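Local coordinates for protein extracellular ligand-binding receptor (PDB 3SG0) that probably serves as the solute-binding protein of a transport system, binding aromatic acids such as benzoylformate (phenylglyoxylate) between its two lobes, at residues S314-E319 / L350-G355; K113-T118 / A338-Q343; I124-M129 / V136-P141. All coordinates share one frame; numbering follows the deposited sequence.

Contact 1: residues S314-E319 / L350-G355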
ATOM      1  N   SER A 314       6.415   0.413  -8.352  1.00  6.99           N
ATOM      2  CA  SER A 314       7.009  -0.917  -8.486  1.00  7.76           C
ATOM      3  C   SER A 314       7.715  -1.039  -9.831  1.00  7.66           C
ATOM      4  O   SER A 314       8.824  -1.576  -9.923  1.00  8.16           O
ATOM      5  CB  SER A 314       5.950  -2.016  -8.366  1.00  8.34           C
ATOM      6  OG  SER A 314       5.387  -2.069  -7.067  1.00  7.96           O
HETATM    7  N   MSE A 315       7.052  -0.567 -10.884  1.00  7.90           N
HETATM    8  CA  MSE A 315       7.656  -0.598 -12.210  1.00  7.64           C
HETATM    9  C   MSE A 315       8.830   0.353 -12.356  1.00  7.89           C
HETATM   10  O   MSE A 315       9.713   0.099 -13.170  1.00  9.14           O
HETATM   11  CB  MSE A 315       6.610  -0.372 -13.302  1.00  9.64           C
HETATM   12  CG  MSE A 315       5.833  -1.644 -13.616  1.00 10.92           C
HETATM   13 SE   MSE A 315       6.951  -3.190 -14.163  0.65 11.53          SE
HETATM   14  CE  MSE A 315       7.938  -2.398 -15.629  1.00 15.30           C
ATOM     15  N   THR A 316       8.877   1.435 -11.582  1.00  8.46           N
ATOM     16  CA  THR A 316      10.071   2.283 -11.596  1.00  9.25           C
ATOM     17  C   THR A 316      11.286   1.462 -11.167  1.00  9.17           C
ATOM     18  O   THR A 316      12.341   1.494 -11.811  1.00  8.85           O
ATOM     19  CB  THR A 316       9.904   3.502 -10.686  1.00  9.34           C
ATOM     20  OG1 THR A 316       8.828   4.304 -11.189  1.00 10.82           O
ATOM     21  CG2 THR A 316      11.189   4.326 -10.633  1.00 11.18           C
ATOM     22  N   LEU A 317      11.138   0.707 -10.083  1.00  8.57           N
ATOM     23  CA  LEU A 317      12.233  -0.136  -9.622  1.00  8.30           C
ATOM     24  C   LEU A 317      12.607  -1.194 -10.653  1.00  8.47           C
ATOM     25  O   LEU A 317      13.789  -1.437 -10.907  1.00  8.80           O
ATOM     26  CB  LEU A 317      11.875  -0.819  -8.302  1.00  8.85           C
ATOM     27  CG  LEU A 317      11.802   0.095  -7.082  1.00  8.37           C
ATOM     28  CD1 LEU A 317      11.226  -0.655  -5.900  1.00 10.82           C
ATOM     29  CD2 LEU A 317      13.170   0.648  -6.732  1.00 12.37           C
ATOM     30  N   VAL A 318      11.613  -1.849 -11.233  1.00  7.81           N
ATOM     31  CA  VAL A 318      11.883  -2.890 -12.213  1.00  8.40           C
ATOM     32  C   VAL A 318      12.566  -2.302 -13.446  1.00  8.75           C
ATOM     33  O   VAL A 318      13.570  -2.836 -13.936  1.00  9.42           O
ATOM     34  CB  VAL A 318      10.590  -3.622 -12.600  1.00  8.30           C
ATOM     35  CG1 VAL A 318      10.827  -4.572 -13.749  1.00 10.61           C
ATOM     36  CG2 VAL A 318      10.045  -4.380 -11.399  1.00 10.04           C
ATOM     37  N   GLU A 319      12.021  -1.204 -13.951  1.00  9.16           N
ATOM     38  CA  GLU A 319      12.586  -0.539 -15.114  1.00  9.42           C
ATOM     39  C   GLU A 319      14.031  -0.131 -14.868  1.00  9.21           C
ATOM     40  O   GLU A 319      14.873  -0.245 -15.765  1.00 10.20           O
ATOM     41  CB  GLU A 319      11.736   0.681 -15.485  1.00 10.98           C
ATOM     42  CG  GLU A 319      12.212   1.454 -16.698  1.00 14.48           C
ATOM     43  CD  GLU A 319      11.250   2.564 -17.085  1.00 18.44           C
ATOM     44  OE1 GLU A 319      10.654   3.179 -16.174  1.00 22.19           O
ATOM     45  OE2 GLU A 319      11.083   2.820 -18.297  1.00 20.69           O
ATOM     46  N   LEU A 350      16.424   6.893  -4.047  1.00 11.84           N
ATOM     47  CA  LEU A 350      15.428   7.024  -5.102  1.00 11.99           C
ATOM     48  C   LEU A 350      14.142   7.635  -4.581  1.00 10.75           C
ATOM     49  O   LEU A 350      13.472   7.046  -3.730  1.00 10.44           O
ATOM     50  CB  LEU A 350      15.144   5.651  -5.710  1.00 13.74           C
ATOM     51  CG  LEU A 350      14.118   5.617  -6.843  1.00 15.21           C
ATOM     52  CD1 LEU A 350      14.572   6.438  -8.043  1.00 19.23           C
ATOM     53  CD2 LEU A 350      13.823   4.177  -7.243  1.00 16.69           C
ATOM     54  N   ALA A 351      13.779   8.805  -5.093  1.00 11.72           N
ATOM     55  CA  ALA A 351      12.503   9.406  -4.740  1.00 10.21           C
ATOM     56  C   ALA A 351      11.393   8.710  -5.509  1.00 10.42           C
ATOM     57  O   ALA A 351      11.323   8.804  -6.736  1.00 13.07           O
ATOM     58  CB  ALA A 351      12.511  10.899  -5.046  1.00 13.44           C
ATOM     59  N   LEU A 352      10.545   7.992  -4.782  1.00  9.39           N
ATOM     60  CA  LEU A 352       9.340   7.385  -5.334  1.00  8.85           C
ATOM     61  C   LEU A 352       8.144   8.183  -4.837  1.00  8.45           C
ATOM     62  O   LEU A 352       8.262   8.979  -3.911  1.00  8.92           O
ATOM     63  CB  LEU A 352       9.218   5.934  -4.849  1.00  8.69           C
ATOM     64  CG  LEU A 352      10.288   4.957  -5.344  1.00  8.91           C
ATOM     65  CD1 LEU A 352      10.116   3.605  -4.693  1.00  9.64           C
ATOM     66  CD2 LEU A 352      10.252   4.826  -6.871  1.00 10.86           C
ATOM     67  N   ASN A 353       6.978   7.955  -5.427  1.00  8.16           N
ATOM     68  CA  ASN A 353       5.759   8.553  -4.898  1.00  8.70           C
ATOM     69  C   ASN A 353       5.472   8.117  -3.473  1.00  8.84           C
ATOM     70  O   ASN A 353       4.837   8.833  -2.696  1.00  9.29           O
ATOM     71  CB  ASN A 353       4.592   8.222  -5.805  1.00  9.01           C
ATOM     72  CG  ASN A 353       4.662   8.987  -7.091  1.00  8.85           C
ATOM     73  OD1 ASN A 353       4.244  10.144  -7.144  1.00  9.70           O
ATOM     74  ND2 ASN A 353       5.231   8.381  -8.129  1.00  9.49           N
ATOM     75  N   ASN A 354       5.966   6.929  -3.129  1.00  8.02           N
ATOM     76  CA  ASN A 354       5.795   6.362  -1.806  1.00  8.38           C
ATOM     77  C   ASN A 354       6.802   6.865  -0.776  1.00  8.64           C
ATOM     78  O   ASN A 354       6.637   6.589   0.412  1.00  9.26           O
ATOM     79  CB  ASN A 354       5.841   4.829  -1.894  1.00  8.63           C
ATOM     80  CG  ASN A 354       4.482   4.227  -2.180  1.00  8.13           C
ATOM     81  OD1 ASN A 354       3.663   4.095  -1.273  1.00  8.48           O
ATOM     82  ND2 ASN A 354       4.235   3.845  -3.427  1.00  8.08           N
ATOM     83  N   GLY A 355       7.836   7.579  -1.211  1.00  8.56           N
ATOM     84  CA  GLY A 355       8.844   8.079  -0.288  1.00  9.14           C
ATOM     85  C   GLY A 355      10.243   7.936  -0.842  1.00  8.64           C
ATOM     86  O   GLY A 355      10.433   7.543  -1.996  1.00  9.51           O
TER

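Contact 2: residues K113-T118 / A338-Q343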
ATOM      1  N   LYS A 113      11.765 -18.698  -8.042  1.00  9.63           N
ATOM      2  CA  LYS A 113      12.928 -17.827  -8.223  0.53  9.60           C
ATOM      3  C   LYS A 113      12.584 -16.658  -9.140  1.00  9.88           C
ATOM      4  O   LYS A 113      13.275 -16.371 -10.124  1.00  9.58           O
ATOM      5  CB  LYS A 113      14.143 -18.623  -8.712  0.53 10.95           C
ATOM      6  CG  LYS A 113      14.540 -19.736  -7.752  0.53 12.99           C
ATOM      7  CD  LYS A 113      15.757 -20.506  -8.242  0.53 15.23           C
ATOM      8  CE  LYS A 113      16.016 -21.722  -7.367  0.53 26.27           C
ATOM      9  NZ  LYS A 113      15.993 -21.368  -5.921  0.53 30.38           N
ATOM     10  N   THR A 114      11.500 -15.981  -8.780  1.00  9.11           N
ATOM     11  CA  THR A 114      11.000 -14.838  -9.523  1.00  9.22           C
ATOM     12  C   THR A 114      10.755 -13.687  -8.557  1.00  8.54           C
ATOM     13  O   THR A 114      10.097 -13.869  -7.536  1.00  9.06           O
ATOM     14  CB  THR A 114       9.686 -15.218 -10.225  1.00  9.07           C
ATOM     15  OG1 THR A 114       9.924 -16.316 -11.106  1.00  9.69           O
ATOM     16  CG2 THR A 114       9.112 -14.056 -11.024  1.00  9.77           C
ATOM     17  N   PRO A 115      11.290 -12.496  -8.860  1.00  7.78           N
ATOM     18  CA  PRO A 115      11.023 -11.368  -7.966  1.00  8.30           C
ATOM     19  C   PRO A 115       9.534 -11.039  -7.918  1.00  7.87           C
ATOM     20  O   PRO A 115       8.836 -11.076  -8.941  1.00  8.57           O
ATOM     21  CB  PRO A 115      11.779 -10.194  -8.601  1.00  9.71           C
ATOM     22  CG  PRO A 115      12.624 -10.756  -9.648  1.00 15.14           C
ATOM     23  CD  PRO A 115      12.168 -12.138  -9.986  1.00  8.51           C
ATOM     24  N   LEU A 116       9.064 -10.714  -6.720  1.00  7.42           N
ATOM     25  CA  LEU A 116       7.689 -10.315  -6.456  1.00  7.44           C
ATOM     26  C   LEU A 116       7.687  -8.888  -5.943  1.00  7.09           C
ATOM     27  O   LEU A 116       8.298  -8.608  -4.910  1.00  7.93           O
ATOM     28  CB  LEU A 116       7.056 -11.218  -5.390  1.00  8.28           C
ATOM     29  CG  LEU A 116       5.671 -10.790  -4.889  1.00  8.46           C
ATOM     30  CD1 LEU A 116       4.630 -10.869  -5.992  1.00  9.93           C
ATOM     31  CD2 LEU A 116       5.238 -11.617  -3.690  1.00 10.09           C
HETATM   32  N   MSE A 117       7.016  -7.990  -6.660  1.00  7.52           N
HETATM   33  CA  MSE A 117       6.815  -6.622  -6.195  1.00  7.39           C
HETATM   34  C   MSE A 117       5.425  -6.576  -5.573  1.00  6.97           C
HETATM   35  O   MSE A 117       4.425  -6.516  -6.298  1.00  7.79           O
HETATM   36  CB  MSE A 117       6.894  -5.625  -7.352  1.00  7.38           C
HETATM   37  CG  MSE A 117       8.015  -5.881  -8.343  1.00  7.67           C
HETATM   38 SE   MSE A 117       9.799  -5.834  -7.621  0.65  8.68          SE
HETATM   39  CE  MSE A 117       9.837  -3.936  -7.131  1.00  9.61           C
ATOM     40  N   THR A 118       5.320  -6.657  -4.252  1.00  7.13           N
ATOM     41  CA  THR A 118       3.996  -6.611  -3.654  1.00  7.42           C
ATOM     42  C   THR A 118       3.489  -5.179  -3.598  1.00  7.08           C
ATOM     43  O   THR A 118       4.281  -4.247  -3.445  1.00  7.34           O
ATOM     44  CB  THR A 118       3.960  -7.274  -2.266  1.00  7.81           C
ATOM     45  OG1 THR A 118       2.608  -7.302  -1.805  1.00  9.21           O
ATOM     46  CG2 THR A 118       4.804  -6.533  -1.238  1.00  9.18           C
ATOM     47  N   ALA A 338      17.024 -13.591 -11.696  1.00  9.89           N
ATOM     48  CA  ALA A 338      17.934 -13.475 -10.563  1.00  9.79           C
ATOM     49  C   ALA A 338      18.692 -12.155 -10.627  1.00  9.56           C
ATOM     50  O   ALA A 338      18.964 -11.538  -9.602  1.00  9.77           O
ATOM     51  CB  ALA A 338      18.902 -14.657 -10.516  1.00 11.39           C
ATOM     52  N   ALA A 339      19.052 -11.725 -11.836  1.00  9.48           N
ATOM     53  CA  ALA A 339      19.751 -10.459 -11.999  1.00  9.97           C
ATOM     54  C   ALA A 339      18.847  -9.295 -11.606  1.00  8.96           C
ATOM     55  O   ALA A 339      19.290  -8.343 -10.976  1.00  9.60           O
ATOM     56  CB  ALA A 339      20.261 -10.298 -13.425  1.00 10.43           C
ATOM     57  N   ILE A 340      17.571  -9.359 -11.975  1.00  9.06           N
ATOM     58  CA  ILE A 340      16.640  -8.331 -11.515  1.00  9.30           C
ATOM     59  C   ILE A 340      16.578  -8.299  -9.988  1.00  8.45           C
ATOM     60  O   ILE A 340      16.642  -7.232  -9.379  1.00  8.74           O
ATOM     61  CB  ILE A 340      15.235  -8.518 -12.105  1.00  8.28           C
ATOM     62  CG1 ILE A 340      15.275  -8.307 -13.622  1.00 10.12           C
ATOM     63  CG2 ILE A 340      14.253  -7.544 -11.457  1.00  9.74           C
ATOM     64  CD1 ILE A 340      13.964  -8.582 -14.309  1.00 11.91           C
ATOM     65  N   ARG A 341      16.440  -9.473  -9.376  1.00  8.10           N
ATOM     66  CA  ARG A 341      16.391  -9.550  -7.919  1.00  8.31           C
ATOM     67  C   ARG A 341      17.644  -8.924  -7.299  1.00  8.88           C
ATOM     68  O   ARG A 341      17.555  -8.164  -6.329  1.00  9.06           O
ATOM     69  CB  ARG A 341      16.240 -11.007  -7.463  1.00  8.86           C
ATOM     70  CG  ARG A 341      15.817 -11.168  -5.991  1.00  8.73           C
ATOM     71  CD  ARG A 341      16.577 -12.281  -5.257  1.00  9.62           C
ATOM     72  NE  ARG A 341      17.987 -11.931  -5.136  1.00  9.70           N
ATOM     73  CZ  ARG A 341      18.486 -11.115  -4.212  1.00  8.80           C
ATOM     74  NH1 ARG A 341      17.704 -10.614  -3.262  1.00  9.00           N
ATOM     75  NH2 ARG A 341      19.782 -10.816  -4.214  1.00 10.95           N
ATOM     76  N   ASP A 342      18.810  -9.262  -7.844  1.00  8.84           N
ATOM     77  CA  ASP A 342      20.080  -8.722  -7.352  1.00  9.78           C
ATOM     78  C   ASP A 342      20.149  -7.208  -7.503  1.00 10.02           C
ATOM     79  O   ASP A 342      20.663  -6.504  -6.633  1.00 11.38           O
ATOM     80  CB  ASP A 342      21.271  -9.325  -8.119  1.00 11.29           C
ATOM     81  CG  ASP A 342      21.531 -10.790  -7.794  1.00 13.97           C
ATOM     82  OD1 ASP A 342      21.095 -11.286  -6.739  1.00 14.15           O
ATOM     83  OD2 ASP A 342      22.220 -11.454  -8.600  1.00 16.39           O
ATOM     84  N   GLN A 343      19.659  -6.703  -8.627  1.00  9.56           N
ATOM     85  CA  GLN A 343      19.801  -5.289  -8.926  1.00 10.42           C
ATOM     86  C   GLN A 343      18.867  -4.402  -8.100  1.00  9.66           C
ATOM     87  O   GLN A 343      19.264  -3.321  -7.661  1.00 10.65           O
ATOM     88  CB  GLN A 343      19.586  -5.046 -10.419  1.00 12.02           C
ATOM     89  CG  GLN A 343      20.683  -5.619 -11.304  1.00 16.41           C
ATOM     90  CD  GLN A 343      22.059  -5.091 -10.935  1.00 19.20           C
ATOM     91  OE1 GLN A 343      22.273  -3.879 -10.878  1.00 17.54           O
ATOM     92  NE2 GLN A 343      22.993  -5.999 -10.658  1.00 25.01           N
TER

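Contact 3: residues I124-M129 / V136-P141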
ATOM      1  N   ILE A 124       5.069  -7.422   7.590  1.00  8.21           N
ATOM      2  CA  ILE A 124       5.357  -8.851   7.532  0.76  9.22           C
ATOM      3  C   ILE A 124       5.583  -9.350   6.101  1.00  8.20           C
ATOM      4  O   ILE A 124       6.149 -10.426   5.887  1.00  9.77           O
ATOM      5  CB  ILE A 124       4.233  -9.652   8.240  0.76 10.78           C
ATOM      6  CG1 ILE A 124       4.628 -11.110   8.453  0.76 13.04           C
ATOM      7  CG2 ILE A 124       2.931  -9.574   7.471  0.76 12.61           C
ATOM      8  CD1 ILE A 124       3.666 -11.857   9.350  0.76 20.83           C
ATOM      9  N   LEU A 125       5.135  -8.582   5.113  1.00  8.38           N
ATOM     10  CA  LEU A 125       5.357  -8.986   3.728  1.00  8.11           C
ATOM     11  C   LEU A 125       6.840  -9.062   3.359  1.00  8.16           C
ATOM     12  O   LEU A 125       7.212  -9.852   2.489  1.00  9.33           O
ATOM     13  CB  LEU A 125       4.598  -8.076   2.770  1.00  8.23           C
ATOM     14  CG  LEU A 125       3.070  -8.155   2.914  1.00  7.97           C
ATOM     15  CD1 LEU A 125       2.402  -7.011   2.173  1.00  9.68           C
ATOM     16  CD2 LEU A 125       2.550  -9.501   2.434  1.00 12.25           C
ATOM     17  N   VAL A 126       7.686  -8.252   4.005  1.00  7.94           N
ATOM     18  CA  VAL A 126       9.120  -8.269   3.688  1.00  7.92           C
ATOM     19  C   VAL A 126      10.050  -8.277   4.892  1.00  8.39           C
ATOM     20  O   VAL A 126      11.267  -8.383   4.716  1.00  8.97           O
ATOM     21  CB  VAL A 126       9.556  -7.085   2.783  1.00  9.42           C
ATOM     22  CG1 VAL A 126       8.906  -7.191   1.420  1.00 11.05           C
ATOM     23  CG2 VAL A 126       9.282  -5.731   3.449  1.00  9.80           C
ATOM     24  N   ALA A 127       9.512  -8.149   6.101  1.00  8.53           N
ATOM     25  CA  ALA A 127      10.341  -7.976   7.293  1.00  9.00           C
ATOM     26  C   ALA A 127       9.853  -8.880   8.411  1.00 10.15           C
ATOM     27  O   ALA A 127       8.653  -9.113   8.540  1.00 11.21           O
ATOM     28  CB  ALA A 127      10.292  -6.529   7.761  1.00 10.75           C
ATOM     29  N   PRO A 128      10.778  -9.417   9.218  1.00  8.78           N
ATOM     30  CA  PRO A 128      12.227  -9.368   9.001  1.00  9.05           C
ATOM     31  C   PRO A 128      12.610 -10.171   7.765  1.00  8.80           C
ATOM     32  O   PRO A 128      11.855 -11.036   7.315  1.00  9.56           O
ATOM     33  CB  PRO A 128      12.782 -10.047  10.254  1.00 11.04           C
ATOM     34  CG  PRO A 128      11.693 -10.978  10.669  1.00 12.29           C
ATOM     35  CD  PRO A 128      10.425 -10.236  10.392  1.00 10.14           C
HETATM   36  N   MSE A 129      13.783  -9.900   7.225  1.00  8.87           N
HETATM   37  CA  MSE A 129      14.268 -10.636   6.074  1.00  8.42           C
HETATM   38  C   MSE A 129      14.367 -12.130   6.381  1.00  9.20           C
HETATM   39  O   MSE A 129      14.641 -12.546   7.513  1.00  9.82           O
HETATM   40  CB  MSE A 129      15.628 -10.074   5.670  1.00  9.76           C
HETATM   41  CG  MSE A 129      16.254 -10.697   4.430  1.00  9.51           C
HETATM   42 SE   MSE A 129      15.100 -10.703   2.851  0.68  9.49          SE
HETATM   43  CE  MSE A 129      14.622  -8.823   2.862  1.00 11.58           C
ATOM     44  N   VAL A 136      11.255 -10.705  -2.556  1.00  7.27           N
ATOM     45  CA  VAL A 136      10.113  -9.802  -2.484  1.00  7.31           C
ATOM     46  C   VAL A 136      10.558  -8.366  -2.239  1.00  7.41           C
ATOM     47  O   VAL A 136      11.423  -8.117  -1.393  1.00  7.79           O
ATOM     48  CB  VAL A 136       9.165 -10.237  -1.341  1.00  7.59           C
ATOM     49  CG1 VAL A 136       7.900  -9.374  -1.307  1.00  9.11           C
ATOM     50  CG2 VAL A 136       8.811 -11.702  -1.488  1.00  9.25           C
ATOM     51  N   TYR A 137       9.967  -7.426  -2.974  1.00  6.99           N
ATOM     52  CA  TYR A 137      10.196  -5.995  -2.769  1.00  7.08           C
ATOM     53  C   TYR A 137       8.859  -5.314  -2.552  1.00  6.95           C
ATOM     54  O   TYR A 137       7.812  -5.849  -2.937  1.00  7.72           O
ATOM     55  CB  TYR A 137      10.956  -5.390  -3.953  1.00  7.06           C
ATOM     56  CG  TYR A 137      12.341  -5.957  -4.046  1.00  7.48           C
ATOM     57  CD1 TYR A 137      13.362  -5.458  -3.251  1.00  8.35           C
ATOM     58  CD2 TYR A 137      12.623  -7.033  -4.876  1.00  8.33           C
ATOM     59  CE1 TYR A 137      14.632  -5.989  -3.310  1.00  8.10           C
ATOM     60  CE2 TYR A 137      13.891  -7.583  -4.926  1.00  8.57           C
ATOM     61  CZ  TYR A 137      14.888  -7.055  -4.134  1.00  8.45           C
ATOM     62  OH  TYR A 137      16.165  -7.577  -4.149  1.00  9.42           O
ATOM     63  N   LYS A 138       8.886  -4.126  -1.962  1.00  6.85           N
ATOM     64  CA  LYS A 138       7.657  -3.532  -1.458  1.00  7.21           C
ATOM     65  C   LYS A 138       7.735  -2.014  -1.442  1.00  6.48           C
ATOM     66  O   LYS A 138       8.391  -1.432  -0.578  1.00  7.59           O
ATOM     67  CB  LYS A 138       7.423  -4.065  -0.042  1.00  7.64           C
ATOM     68  CG  LYS A 138       6.195  -3.545   0.664  1.00  7.50           C
ATOM     69  CD  LYS A 138       6.013  -4.261   1.998  1.00  8.08           C
ATOM     70  CE  LYS A 138       4.813  -3.768   2.766  1.00  7.49           C
ATOM     71  NZ  LYS A 138       5.026  -2.386   3.264  1.00  7.64           N
ATOM     72  N   VAL A 139       7.047  -1.369  -2.378  1.00  6.63           N
ATOM     73  CA  VAL A 139       7.107   0.089  -2.459  1.00  7.13           C
ATOM     74  C   VAL A 139       6.244   0.839  -1.451  1.00  7.39           C
ATOM     75  O   VAL A 139       6.546   1.998  -1.159  1.00  7.67           O
ATOM     76  CB  VAL A 139       6.805   0.620  -3.877  1.00  7.70           C
ATOM     77  CG1 VAL A 139       7.857   0.131  -4.860  1.00  9.02           C
ATOM     78  CG2 VAL A 139       5.381   0.288  -4.321  1.00  8.01           C
ATOM     79  N   VAL A 140       5.179   0.242  -0.919  1.00  7.33           N
ATOM     80  CA  VAL A 140       4.376   0.957   0.078  1.00  7.57           C
ATOM     81  C   VAL A 140       5.151   0.924   1.388  1.00  7.57           C
ATOM     82  O   VAL A 140       5.629  -0.132   1.777  1.00  7.37           O
ATOM     83  CB  VAL A 140       3.001   0.294   0.269  1.00  7.46           C
ATOM     84  CG1 VAL A 140       2.242   0.968   1.405  1.00  9.20           C
ATOM     85  CG2 VAL A 140       2.198   0.360  -1.019  1.00  8.71           C
ATOM     86  N   PRO A 141       5.304   2.069   2.078  1.00  7.11           N
ATOM     87  CA  PRO A 141       6.042   1.999   3.346  1.00  7.75           C
ATOM     88  C   PRO A 141       5.421   1.033   4.347  1.00  7.70           C
ATOM     89  O   PRO A 141       4.202   0.957   4.490  1.00  8.11           O
ATOM     90  CB  PRO A 141       5.979   3.441   3.859  1.00  8.06           C
ATOM     91  CG  PRO A 141       5.881   4.262   2.601  1.00  8.37           C
ATOM     92  CD  PRO A 141       4.943   3.458   1.738  1.00  8.85           C
TER

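Contact 1: residues S314-E319 / L350-G355
A small antiparallel hairpin, strands 350-352 and 355-357, lays Leu350 and Leu352 of its first strand over Thr316 and Leu317 of helix 306-328. Strand and helix segments run nearly antiparallel, at 150°, and their axes come no closer than 10.1 Å, which leaves room for a single layer of branched side chains between them. The closest touch between the segments is methyl to methyl: Leu317 CD2 meets Leu350 CD2 at 3.6 Å, the two chains crossing obliquely. Beside it, Leu352 CD2 lies 3.9 Å from Thr316 CG2, and these side chains slip past each other in opposite senses. With chi1 of -63°, Thr316 turns OG1 back beside its own backbone N, where it bonds Trp312 O in the previous helical turn. That bond leaves CG2 to face the leucine, so threonine suits a place with one polar and one apolar side. Thr316 also belongs, with Arg290 and Glu319, to a site that can bind 3-hydroxypyruvate, although none is bound to this chain.

The hairpin is closed by a type I turn from Leu352 to Gly355, with Gly355 N bonded to Leu352 O at 3.1 Å and Leu352 N returning a bond to Gly355 O. At the turn, the ND2 atoms of Asn353 and Asn354 take one oxygen each of Asp313 on the helix. Glycine suits position 355 because a side chain there would collide with the carbonyl oxygen of Asn354. No hydrogen bond joins the two segments directly; their contact rests on apolar branches, while the asparagines supply the directional bonds that fix the turn against the helix.

Contact 2: residues K113-T118 / A338-Q343
Pro115 sets the CG corner of its ring against helix 334-344, overlapping Ile340 and the start of Arg341. CG lies 4.0 Å from Ile340 CG2, the ring and the isoleucine side chain crossing at about a right angle. The same carbon is 4.0 Å from Arg341 N and 4.2 Å from Arg341 CB, so the proline meets helix backbone as well as side chain. A compact ring suits so close an approach, with the CA atoms of Pro115 and Arg341 only 5.7 Å apart. In Ile340, chi1 of -66° sets CG1 beside the backbone N and leaves CG2 anti to it, facing the proline; around it the isoleucine also packs on Val92 and Ala325.

Proline has no N-H to give, but its backbone is still tied to Leu93 of the neighbouring strand as the chain enters strand 116-118. That strand belongs to the mixed sheet of one lobe of this periplasmic binding protein, and helix 334-344, more than 200 residues further along, returns to pack against it. Just before the proline, Lys113 ends helix 99-111 in a Schellman motif with positive phi, and its carbonyl oxygen accepts a bond from Arg337 NE, a second tie to the returning helix.

Arg341 offers Pro115 only the root of its side chain; the guanidinium group leads away. Within the helix, its NH2 forms a salt bridge with Asp342 OD1 at 2.9 Å, using the anti lone pair of that oxygen. The N-H...O angle is 152°, and the oxygen lies 17° out of the guanidinium plane. NH1 makes a second salt bridge to Glu345 OE1, just beyond the end of the helix, and also bonds Lys134 O in the loop before strand 136-138.

Contact 3: residues I124-M129 / V136-P141
Val126 and Leu125 pack against Val136 and the aliphatic chain of Lys138, all of them buried. The apolar contacts centre on Val126: its CG1 meets Val136 CG1 at 3.6 Å and Lys138 CB at 3.8 Å, while its other branch, CG2, lies 3.9 Å from Lys138 CD. A beta-branched residue suits this position because CG1 reaches Val136 and the root of Lys138 while CG2 lies against the middle of the lysine chain. Leu125 comes across the lysine at about a right angle, with CD1 4.1 Å from Lys138 CE. Four methylenes thus make the lysine an apolar neighbour along most of its length.

Its polar end behaves differently. The chain runs extended and then bends at the last torsion (chi4 -70°), bringing NZ 2.8 Å from Val140 O. The ammonium nitrogen stands above that carbonyl plane, 38° out of it, and it bonds Ala121 O and Asn142 OD1 as well, three acceptors that can satisfy its three protons. A leucine in place of Lys138 would probably leave those three oxygens without their common donor and the loop after the strand less firmly fixed. By contrast, Leu125 O is buried with no polar partner in the model, and Val136 CG1 lies 3.9 Å from it.

On the other side of the strand, Tyr137 turns away from this packing and bonds Arg341 O through its hydroxyl. The contact stands just behind the benzoylformate pocket: Val140 touches the ligand, and Leu125 packs on Thr99, a binding residue. In periplasmic binding proteins the ligand sits in the cleft between two lobes, near the C-terminal ends of the sheet strands.

Contact 3 is buried throughout and lies nearest the ligand, contact 2 is buried with a charged outer margin, and contact 1 is only partly buried. Contacts 2 and 3 hold neighbouring strands of one sheet: Leu116 O pairs with Tyr137 N, and Tyr137 ties the edge strand to helix 334-344. Contact 1 joins them from helix 306-328, where Leu317 CD1 meets both Met117 CE and Val139 CG1, and Asn354 rests beside Val139, Val140 and Pro141. All three are apolar across their interfaces, but their polar chemistry differs: salt bridges at the C-terminal end of a helix in contact 2, an internally satisfied ammonium in contact 3, turn asparagines in contact 1.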